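Local atomic coordinates of tRNA (adenine(9)-N1)-methyltransferase (Sulfolobus acidocaldarius, PDB entry 5A7Z), a protein that catalyses the S-adenosyl-L-methionine-dependent methylation of adenosine 9 of tRNA at N1, giving N1-methyladenosine. Residues Pro108-Asp113 against Glu247-Val252; Lys127-Val132 against Val151-Tyr156; Gly237-Ile242 against Glu261-Leu266. One frame throughout, in Å; residues are numbered along the deposited sequence.

Contact 1: Pro108-Asp113 against Glu247-Val252; sequences PKMVID and EIILRV
Met110, a selenomethionine, lays the end of its side chain over one methyl of Leu250. Its CE lies 3.9 Å from Leu250 CD2. The selenium is almost as near, with SE 4.0 Å from Leu250 CD2, so one methyl meets both terminal atoms of the chain. Met110 CG stands beside the backbone N, and the chain bends at chi2 (-73°) and again at chi3. The two bends leave SE and CE both against Leu250 CD2, and the side chains cross at a slant. Leu250 does not aim its CB directly at the strand, but its outer end comes nearer and CD2 makes the contact. Ile249 behaves the other way. Its CB points toward the strand while CD1 leads away, which leaves the short branch to touch: Ile249 CG2 is 4.3 Å from Met110 SE. The backbones stay well apart, with 9.1 Å between Met110 CA and Ile249 CA.

The place is the core of the SPOUT methyltransferase fold, in which helices pack on a largely parallel sheet. Strand 109-113 runs parallel to strands 148-151 and 196-202, and helix 242-255 covers its Met110 side. Leu246 of the same helix also touches Met110, and Phe197 of the neighbouring strand touches both Met110 and Ile249. The three residues that touch are all apolar and buried.

Charges lie away from it. Lys109 forms a salt bridge with Asp173. On the helix, Glu247 and Arg251 pair one turn apart, with Arg251 NE 3.0 Å from Glu247 OE2. That bond is bent (N-H...O 128°) and weak as a hydrogen bond, so the attraction is probably more ionic than directional. It lies on a part of the helix that does not face the strand. There Arg251 packs against Ala262 and Ser265 of helix 259-265.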
# COMPACT_ATOMS: atom_id res chain seq x y z
N PRO A 108 -1.37 -7.18 -0.20
CA PRO A 108 -2.66 -6.93 -0.80
C PRO A 108 -2.57 -6.07 -2.06
O PRO A 108 -1.53 -5.46 -2.31
CB PRO A 108 -3.41 -6.17 0.30
CG PRO A 108 -2.33 -5.45 1.05
CD PRO A 108 -1.20 -6.45 1.07
N LYS A 109 -3.66 -6.07 -2.83
CA LYS A 109 -3.75 -5.30 -4.07
C LYS A 109 -4.70 -4.17 -3.91
O LYS A 109 -5.82 -4.36 -3.47
CB LYS A 109 -4.25 -6.17 -5.20
CG LYS A 109 -3.27 -7.24 -5.60
CD LYS A 109 -3.85 -8.06 -6.71
CE LYS A 109 -2.87 -9.12 -7.17
NZ LYS A 109 -3.58 -10.25 -7.85
N MSE A 110 -4.26 -2.98 -4.29
CA MSE A 110 -5.07 -1.80 -4.27
C MSE A 110 -5.32 -1.43 -5.72
O MSE A 110 -4.39 -1.18 -6.47
CB MSE A 110 -4.29 -0.68 -3.54
CG MSE A 110 -3.64 -1.17 -2.22
SE MSE A 110 -5.05 -1.44 -0.84
CE MSE A 110 -4.42 -3.14 -0.17
N VAL A 111 -6.58 -1.38 -6.11
CA VAL A 111 -6.95 -1.21 -7.52
C VAL A 111 -7.73 0.05 -7.65
O VAL A 111 -8.74 0.24 -6.95
CB VAL A 111 -7.81 -2.39 -7.99
CG1 VAL A 111 -8.28 -2.18 -9.39
CG2 VAL A 111 -7.00 -3.69 -7.88
N ILE A 112 -7.21 0.98 -8.45
CA ILE A 112 -7.95 2.18 -8.79
C ILE A 112 -8.64 1.96 -10.13
O ILE A 112 -7.98 1.78 -11.17
CB ILE A 112 -7.05 3.43 -8.90
CG1 ILE A 112 -6.13 3.54 -7.66
CG2 ILE A 112 -7.89 4.70 -9.05
CD1 ILE A 112 -6.88 3.46 -6.36
N ASP A 113 -9.97 1.99 -10.10
CA ASP A 113 -10.77 1.69 -11.30
C ASP A 113 -11.15 2.97 -12.02
O ASP A 113 -12.07 3.68 -11.63
CB ASP A 113 -12.01 0.90 -10.91
CG ASP A 113 -12.78 0.33 -12.12
OD1 ASP A 113 -12.61 0.83 -13.28
OD2 ASP A 113 -13.58 -0.60 -11.88
N GLU A 247 -5.10 5.14 2.02
CA GLU A 247 -4.31 5.19 3.23
C GLU A 247 -5.04 4.60 4.45
O GLU A 247 -4.43 3.94 5.29
CB GLU A 247 -3.84 6.61 3.53
CG GLU A 247 -2.99 6.66 4.77
CD GLU A 247 -2.33 8.00 5.00
OE1 GLU A 247 -2.24 8.79 4.05
OE2 GLU A 247 -1.88 8.26 6.16
N ILE A 248 -6.34 4.81 4.53
CA ILE A 248 -7.12 4.20 5.60
C ILE A 248 -7.04 2.68 5.56
O ILE A 248 -6.94 2.03 6.61
CB ILE A 248 -8.60 4.61 5.55
CG1 ILE A 248 -8.76 6.07 6.00
CG2 ILE A 248 -9.44 3.69 6.43
CD1 ILE A 248 -10.08 6.71 5.61
N ILE A 249 -7.19 2.11 4.36
CA ILE A 249 -7.18 0.65 4.22
C ILE A 249 -5.81 0.16 4.68
O ILE A 249 -5.69 -0.78 5.42
CB ILE A 249 -7.41 0.18 2.74
CG1 ILE A 249 -8.68 0.77 2.12
CG2 ILE A 249 -7.47 -1.34 2.66
CD1 ILE A 249 -9.95 0.40 2.83
N LEU A 250 -4.78 0.82 4.20
CA LEU A 250 -3.42 0.40 4.51
C LEU A 250 -3.06 0.63 6.00
O LEU A 250 -2.31 -0.14 6.55
CB LEU A 250 -2.44 1.12 3.59
CG LEU A 250 -2.57 0.81 2.08
CD1 LEU A 250 -1.73 1.79 1.27
CD2 LEU A 250 -2.14 -0.62 1.77
N ARG A 251 -3.66 1.64 6.65
CA ARG A 251 -3.42 1.84 8.09
C ARG A 251 -3.83 0.59 8.80
O ARG A 251 -3.19 0.16 9.73
CB ARG A 251 -4.30 2.94 8.71
CG ARG A 251 -4.17 4.36 8.20
CD ARG A 251 -2.78 4.85 8.24
NE ARG A 251 -2.72 6.32 8.35
CZ ARG A 251 -2.21 6.96 9.39
NH1 ARG A 251 -1.87 6.29 10.49
NH2 ARG A 251 -2.10 8.26 9.38
N VAL A 252 -5.01 0.10 8.43
CA VAL A 252 -5.67 -0.96 9.14
C VAL A 252 -4.94 -2.28 8.86
O VAL A 252 -4.63 -3.03 9.78
CB VAL A 252 -7.14 -1.05 8.75
CG1 VAL A 252 -7.76 -2.32 9.29
CG2 VAL A 252 -7.91 0.16 9.25

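Contact 2: Lys127-Val132 against Val151-Tyr156; sequences KTLLQV and VGKADY
Leu129 reaches across to Tyr156 with a single methyl. Its CD2 lies 3.7 Å from Tyr156 OH and 4.0 Å from Tyr156 CZ, so it meets the phenol end of the ring obliquely. Leu129 CG sits beside the backbone N (chi1 -68°), and this brings the end of the side chain closer to the loop than its CB direction would suggest. Tyr156 has a chi1 of -144°, away from the staggered values. Both residues also have crystal contacts, which may influence these conformations. Further along the ring, Val132 CG1 comes within 4.3 Å of Tyr156 CE2, again at a slant. The tyrosine hydroxyl is hydrogen-bonded to Asp133, the next residue of the helix, which would fix the far end of the ring.

The Lys153 chain bends at chi3 (-68°). Its NZ comes within 4.0 Å of Leu129 CD2, and the same ammonium makes a cation-pi contact with Phe117. Phe117 also touches Leu129, so the leucine and the lysine share this aromatic neighbour.

Strand 109-113, helix 122-142 and the parallel strand 148-151 form a beta-alpha-beta crossover. The contact ties the helix of that unit to the loop following its second strand, and Val132 rests on Ile112 of the first.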
# COMPACT_ATOMS: atom_id res chain seq x y z
N LYS A 127 -9.34 16.45 -10.24
CA LYS A 127 -9.21 15.86 -8.91
C LYS A 127 -8.71 14.44 -9.01
O LYS A 127 -7.74 14.07 -8.40
CB LYS A 127 -10.54 15.80 -8.20
CG LYS A 127 -11.01 17.12 -7.63
CD LYS A 127 -12.44 16.99 -7.14
CE LYS A 127 -12.53 16.19 -5.86
NZ LYS A 127 -12.74 17.07 -4.67
N THR A 128 -9.42 13.64 -9.77
CA THR A 128 -9.11 12.22 -9.86
C THR A 128 -7.66 11.98 -10.24
O THR A 128 -7.00 11.12 -9.66
CB THR A 128 -10.04 11.50 -10.85
OG1 THR A 128 -11.40 11.60 -10.38
CG2 THR A 128 -9.68 10.03 -10.99
N LEU A 129 -7.15 12.72 -11.20
CA LEU A 129 -5.76 12.46 -11.64
C LEU A 129 -4.74 12.86 -10.58
O LEU A 129 -3.63 12.24 -10.46
CB LEU A 129 -5.48 13.19 -12.93
CG LEU A 129 -6.28 12.60 -14.07
CD1 LEU A 129 -6.13 13.48 -15.29
CD2 LEU A 129 -5.80 11.17 -14.37
N LEU A 130 -5.10 13.88 -9.80
CA LEU A 130 -4.24 14.34 -8.73
C LEU A 130 -4.25 13.30 -7.61
O LEU A 130 -3.20 12.94 -7.10
CB LEU A 130 -4.73 15.69 -8.19
CG LEU A 130 -4.01 16.23 -6.97
CD1 LEU A 130 -2.52 16.46 -7.29
CD2 LEU A 130 -4.69 17.52 -6.52
N GLN A 131 -5.45 12.83 -7.26
CA GLN A 131 -5.61 11.78 -6.27
C GLN A 131 -4.87 10.51 -6.67
O GLN A 131 -4.21 9.88 -5.84
CB GLN A 131 -7.08 11.50 -6.03
CG GLN A 131 -7.74 12.64 -5.24
CD GLN A 131 -9.23 12.50 -5.18
OE1 GLN A 131 -9.78 11.41 -5.34
NE2 GLN A 131 -9.91 13.61 -4.89
N VAL A 132 -4.95 10.13 -7.92
CA VAL A 132 -4.25 8.95 -8.32
C VAL A 132 -2.77 9.10 -8.10
O VAL A 132 -2.15 8.23 -7.53
CB VAL A 132 -4.53 8.60 -9.76
CG1 VAL A 132 -3.44 7.67 -10.30
CG2 VAL A 132 -5.88 7.91 -9.83
N VAL A 151 -6.57 0.84 -13.38
CA VAL A 151 -7.23 0.19 -14.46
C VAL A 151 -8.23 1.07 -15.14
O VAL A 151 -9.00 1.75 -14.52
CB VAL A 151 -7.87 -1.13 -14.02
CG1 VAL A 151 -9.04 -0.86 -13.13
CG2 VAL A 151 -8.32 -1.91 -15.23
N GLY A 152 -8.19 1.06 -16.44
CA GLY A 152 -9.20 1.77 -17.18
C GLY A 152 -8.65 2.50 -18.34
O GLY A 152 -9.39 2.91 -19.18
N LYS A 153 -7.33 2.66 -18.37
CA LYS A 153 -6.64 3.34 -19.45
C LYS A 153 -5.27 2.81 -19.56
O LYS A 153 -4.51 2.97 -18.65
CB LYS A 153 -6.49 4.81 -19.15
CG LYS A 153 -7.77 5.62 -19.14
CD LYS A 153 -7.45 7.10 -19.05
CE LYS A 153 -6.85 7.44 -17.71
NZ LYS A 153 -6.62 8.87 -17.52
N ALA A 154 -4.92 2.23 -20.69
CA ALA A 154 -3.64 1.60 -20.89
C ALA A 154 -2.42 2.53 -21.11
O ALA A 154 -1.30 2.08 -20.99
CB ALA A 154 -3.74 0.62 -22.03
N ASP A 155 -2.65 3.80 -21.41
CA ASP A 155 -1.57 4.73 -21.74
C ASP A 155 -0.78 5.33 -20.56
O ASP A 155 0.43 5.38 -20.59
CB ASP A 155 -2.13 5.87 -22.59
CG ASP A 155 -3.19 6.67 -21.85
OD1 ASP A 155 -3.55 6.29 -20.72
OD2 ASP A 155 -3.73 7.69 -22.33
N TYR A 156 -1.50 5.77 -19.53
CA TYR A 156 -0.96 6.40 -18.34
C TYR A 156 0.27 5.75 -17.71
O TYR A 156 0.48 4.59 -17.90
CB TYR A 156 -2.04 6.38 -17.29
CG TYR A 156 -2.06 7.59 -16.44
CD1 TYR A 156 -2.10 8.84 -17.01
CD2 TYR A 156 -2.03 7.49 -15.07
CE1 TYR A 156 -2.11 9.97 -16.24
CE2 TYR A 156 -2.06 8.62 -14.28
CZ TYR A 156 -2.09 9.86 -14.88
OH TYR A 156 -2.10 10.99 -14.13

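Contact 3: Gly237-Ile242 against Glu261-Leu266; sequences GVPDEI and EAIISL
Ile263 meets the loop 237-242 with its CG2 branch, which lies 4.3 Å from Pro239 CD. With chi1 at -67°, CG1 lies beside the backbone N and CG2 lies opposite it, which puts CG2 at the loop. The same methyl also faces the backbone just before, with Gly237 O 4.4 Å from Ile263 CG2. Ile263 is the buried member of the contact, and its CB points toward the loop. It also touches Ile229, which follows strand 226-228, so this one side chain spans two parts of the connection that leads to helix 242-255.

Next along the segment, Ser265 turns its hydroxyl back on its own helix. Its OG is 2.9 Å from Glu261 O and 2.8 Å from Ala262 O, close enough for its one proton to go to either of these carbonyls. The residue looks to the Arg251 side and not to the loop.

Leu266, the last residue modelled, brings the chain nearest to the loop, with Leu266 CA and Pro239 CA 7.3 Å apart. Here the contact is made at the root of the side chain: Leu266 CB lies 4.2 Å from Pro239 CG. The leucine and the proline ring cross at about a right angle. The outer part of Leu266 also packs against Glu247 of helix 242-255. Pro239 thus receives Ile263 at CD and Leu266 at CG, and it touches Lys244 as well. Two residues on, Glu241 takes the N-cap position of helix 242-255.

The contact therefore joins the C-terminal helix to the loop that introduces the helix before it. Its chemistry is van der Waals, made by a methyl, a methylene, a proline ring and one backbone carbonyl. Between these two segments, then, the fit is by shape and not by directional bonds.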
# COMPACT_ATOMS: atom_id res chain seq x y z
N GLY A 237 -17.96 11.83 8.55
CA GLY A 237 -16.60 12.37 8.78
C GLY A 237 -15.51 11.80 7.87
O GLY A 237 -14.33 12.05 8.08
N VAL A 238 -15.91 11.06 6.83
CA VAL A 238 -14.99 10.18 6.11
C VAL A 238 -14.46 10.86 4.85
O VAL A 238 -15.23 11.34 4.06
CB VAL A 238 -15.70 8.88 5.68
CG1 VAL A 238 -14.71 7.94 5.02
CG2 VAL A 238 -16.37 8.22 6.87
N PRO A 239 -13.13 10.84 4.64
CA PRO A 239 -12.59 11.40 3.39
C PRO A 239 -13.16 10.69 2.17
O PRO A 239 -13.44 9.49 2.25
CB PRO A 239 -11.08 11.12 3.50
CG PRO A 239 -10.82 10.92 4.95
CD PRO A 239 -12.07 10.33 5.53
N ASP A 240 -13.35 11.40 1.07
CA ASP A 240 -13.75 10.74 -0.18
C ASP A 240 -12.67 10.80 -1.25
O ASP A 240 -12.90 10.36 -2.38
CB ASP A 240 -15.06 11.31 -0.73
CG ASP A 240 -15.09 12.81 -0.73
OD1 ASP A 240 -14.01 13.43 -0.66
OD2 ASP A 240 -16.20 13.36 -0.79
N GLU A 241 -11.51 11.32 -0.89
CA GLU A 241 -10.34 11.29 -1.75
C GLU A 241 -9.79 9.86 -1.86
O GLU A 241 -9.61 9.17 -0.85
CB GLU A 241 -9.25 12.24 -1.22
CG GLU A 241 -9.58 13.73 -1.33
CD GLU A 241 -10.34 14.30 -0.12
OE1 GLU A 241 -10.49 13.60 0.93
OE2 GLU A 241 -10.78 15.46 -0.22
N ILE A 242 -9.49 9.45 -3.08
CA ILE A 242 -9.05 8.07 -3.37
C ILE A 242 -7.80 7.79 -2.57
O ILE A 242 -7.76 6.84 -1.84
CB ILE A 242 -8.78 7.87 -4.89
CG1 ILE A 242 -10.10 7.80 -5.66
CG2 ILE A 242 -7.96 6.61 -5.16
CD1 ILE A 242 -9.96 8.08 -7.14
N GLU A 261 -9.51 4.77 14.18
CA GLU A 261 -8.34 5.63 14.36
C GLU A 261 -7.68 5.93 13.04
O GLU A 261 -7.02 6.96 12.89
CB GLU A 261 -7.32 4.98 15.29
CG GLU A 261 -7.84 4.74 16.71
CD GLU A 261 -7.67 5.95 17.64
OE1 GLU A 261 -8.30 7.03 17.39
OE2 GLU A 261 -6.92 5.81 18.64
N ALA A 262 -7.77 4.98 12.12
CA ALA A 262 -7.26 5.18 10.77
C ALA A 262 -8.03 6.32 10.13
O ALA A 262 -7.46 7.21 9.53
CB ALA A 262 -7.39 3.90 9.96
N ILE A 263 -9.35 6.32 10.29
CA ILE A 263 -10.16 7.37 9.70
C ILE A 263 -9.82 8.69 10.35
O ILE A 263 -9.64 9.69 9.65
CB ILE A 263 -11.66 7.11 9.83
CG1 ILE A 263 -12.08 5.92 9.01
CG2 ILE A 263 -12.45 8.33 9.34
CD1 ILE A 263 -13.45 5.38 9.38
N ILE A 264 -9.71 8.69 11.68
CA ILE A 264 -9.38 9.91 12.43
C ILE A 264 -8.10 10.51 11.90
O ILE A 264 -8.05 11.68 11.55
CB ILE A 264 -9.22 9.63 13.96
CG1 ILE A 264 -10.57 9.32 14.64
CG2 ILE A 264 -8.54 10.81 14.65
CD1 ILE A 264 -11.71 10.19 14.18
N SER A 265 -7.05 9.70 11.82
CA SER A 265 -5.73 10.22 11.47
C SER A 265 -5.71 10.91 10.09
O SER A 265 -4.80 11.69 9.81
CB SER A 265 -4.68 9.10 11.54
OG SER A 265 -5.13 7.94 10.87
N LEU A 266 -6.73 10.67 9.26
CA LEU A 266 -6.85 11.31 7.92
C LEU A 266 -7.90 12.43 7.84
O LEU A 266 -8.52 12.80 8.83
CB LEU A 266 -7.15 10.25 6.85
CG LEU A 266 -5.89 9.62 6.27
CD1 LEU A 266 -5.29 8.61 7.23
CD2 LEU A 266 -6.15 8.98 4.94

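In the fold
Contact 1 is the core contact, wholly buried near the centre of the chain. Contacts 2 and 3 are partly buried, and their centres lie about 17 and 16 Å from the centre of the chain. Contacts 1 and 2 share the central sheet: Ile112 O and Val151 N probably hydrogen-bond between adjacent strands. Contacts 1 and 3 both involve helix 242-255, the first on its sheet-facing side, the third beside its start and the helix that follows. Gln131 OE1 and Ile242 N, probably hydrogen-bonded, link the elements of contacts 2 and 3. The inner contact is between aliphatic side chains and a selenomethionine. Contact 2 adds a phenol and a lysine, and contact 3 a proline.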